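Local structure of single-strand binding protein (Thermus aquaticus, 2FXQ) at residues A[12-17]-A[74-79]. The protein binds single-stranded DNA and probably recruits partner proteins to it during DNA replication, recombination and repair. Residues are numbered along the deposited sequence; the frame is centred on the assembly and turned at random.
Sequences GTLTAR and QLIFVE
The isobutyl group of Leu14 lies across the CG1 branch of Ile76, with Leu14 CG 3.8 Å from Ile76 CG1 and Leu14 CD1 touching both CG1 and CD1 of the isoleucine. This overlap lies between two antiparallel strands of the first OB fold, 5-14 and 75-84. Leu14 CG stands anti to its own carbonyl carbon (chi1 -73°), and the branch it carries is thereby laid over the isoleucine; Leu32 and Leu34 of strand 28-41 and Leu70 of a loop also pack against Leu14.

Three backbone hydrogen bonds link residues 12-14 to 74-76. Gly12 and Ile76 form a hydrogen-bonded pair, in which Gly12 N donates a hydrogen bond to Ile76 O at 3.1 Å and Ile76 N donates one to Gly12 O at 2.9 Å. Two residues on, Leu14 N reaches Gln74 O at 2.9 Å in a nearly straight bond (N-H...O 166°), although the donor is tilted 30° out of the carbonyl plane. Two of the three acceptors take a second, weaker CA-H...O contact: Gly12 O from Leu75 CA, and Gln74 O from Thr13 CA at 3.5 Å.

Thr13 and Leu75, the non-hydrogen-bonded pair, carry their side chains on the sheet face opposite Ile76, and Leu75 also packs on Arg223 of the second subunit. The amide of Gln74 turns elsewhere, its OE1 accepting a hydrogen bond from Glu71 N. Between the paired side chains on the Thr13 face, the touch is made by one methyl, Leu75 CD1, 3.4 Å from Thr13 OG1.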
# COMPACT_ATOMS: atom_id res chain seq x y z
N GLY A 12 1.24 0.43 13.50
CA GLY A 12 2.04 1.11 14.52
C GLY A 12 1.70 0.57 15.88
O GLY A 12 0.72 -0.19 16.05
N THR A 13 2.46 0.99 16.88
CA THR A 13 2.24 0.53 18.22
C THR A 13 1.56 1.64 19.02
O THR A 13 1.96 2.84 18.92
CB THR A 13 3.62 0.31 18.86
OG1 THR A 13 4.25 -0.73 18.11
CG2 THR A 13 3.51 -0.20 20.28
N LEU A 14 0.58 1.26 19.83
CA LEU A 14 -0.10 2.24 20.68
C LEU A 14 0.83 2.77 21.81
O LEU A 14 1.48 2.00 22.57
CB LEU A 14 -1.37 1.62 21.29
CG LEU A 14 -2.57 1.42 20.33
CD1 LEU A 14 -3.59 0.49 21.00
CD2 LEU A 14 -3.30 2.79 20.01
N THR A 15 0.89 4.09 21.91
CA THR A 15 1.73 4.72 22.91
C THR A 15 1.00 5.02 24.19
O THR A 15 1.65 5.48 25.12
CB THR A 15 2.34 6.05 22.43
OG1 THR A 15 1.26 6.91 22.00
CG2 THR A 15 3.21 5.80 21.21
N ALA A 16 -0.31 4.77 24.24
CA ALA A 16 -1.11 4.89 25.45
C ALA A 16 -2.30 4.01 25.29
O ALA A 16 -2.71 3.69 24.17
CB ALA A 16 -1.55 6.37 25.72
N ARG A 17 -2.92 3.62 26.41
CA ARG A 17 -4.17 2.87 26.31
C ARG A 17 -5.30 3.77 25.77
O ARG A 17 -5.53 4.83 26.36
CB ARG A 17 -4.53 2.34 27.72
CG ARG A 17 -5.69 1.33 27.78
CD ARG A 17 -6.12 1.01 29.24
NE ARG A 17 -6.88 2.11 29.83
CZ ARG A 17 -6.61 2.69 31.00
NH1 ARG A 17 -5.61 2.22 31.75
NH2 ARG A 17 -7.37 3.71 31.45
N GLN A 74 0.30 -2.30 22.08
CA GLN A 74 -0.27 -3.23 21.11
C GLN A 74 -0.06 -2.69 19.71
O GLN A 74 -0.26 -1.50 19.46
CB GLN A 74 -1.80 -3.38 21.32
CG GLN A 74 -2.43 -4.54 20.44
CD GLN A 74 -3.84 -4.91 20.91
OE1 GLN A 74 -4.40 -4.24 21.78
NE2 GLN A 74 -4.42 -5.96 20.31
N LEU A 75 0.25 -3.59 18.80
CA LEU A 75 0.34 -3.29 17.36
C LEU A 75 -1.06 -3.25 16.76
O LEU A 75 -1.91 -4.14 17.04
CB LEU A 75 1.12 -4.42 16.69
CG LEU A 75 2.12 -4.22 15.59
CD1 LEU A 75 3.18 -3.18 15.99
CD2 LEU A 75 2.78 -5.62 15.28
N ILE A 76 -1.28 -2.28 15.88
CA ILE A 76 -2.59 -2.06 15.26
C ILE A 76 -2.35 -1.82 13.76
O ILE A 76 -1.49 -1.04 13.36
CB ILE A 76 -3.31 -0.81 15.87
CG1 ILE A 76 -3.36 -0.80 17.41
CG2 ILE A 76 -4.67 -0.62 15.27
CD1 ILE A 76 -4.28 -1.89 18.07
N PHE A 77 -3.17 -2.48 12.96
CA PHE A 77 -3.21 -2.20 11.53
C PHE A 77 -4.40 -1.28 11.26
O PHE A 77 -5.50 -1.47 11.78
CB PHE A 77 -3.39 -3.57 10.77
CG PHE A 77 -3.67 -3.41 9.30
CD1 PHE A 77 -2.72 -2.90 8.50
CD2 PHE A 77 -4.89 -3.79 8.75
CE1 PHE A 77 -2.94 -2.75 7.09
CE2 PHE A 77 -5.14 -3.67 7.35
CZ PHE A 77 -4.15 -3.17 6.53
N VAL A 78 -4.19 -0.22 10.48
CA VAL A 78 -5.22 0.79 10.24
C VAL A 78 -5.32 1.00 8.73
O VAL A 78 -4.30 1.06 8.06
CB VAL A 78 -4.70 2.17 10.83
CG1 VAL A 78 -5.72 3.26 10.55
CG2 VAL A 78 -4.40 2.02 12.32
N GLU A 79 -6.53 1.09 8.21
CA GLU A 79 -6.73 1.73 6.92
C GLU A 79 -7.68 2.90 7.08
O GLU A 79 -8.67 2.84 7.82
CB GLU A 79 -7.33 0.74 5.88
CG GLU A 79 -6.36 -0.40 5.53
CD GLU A 79 -6.77 -1.22 4.30
OE1 GLU A 79 -5.98 -2.13 3.88
OE2 GLU A 79 -7.80 -0.87 3.70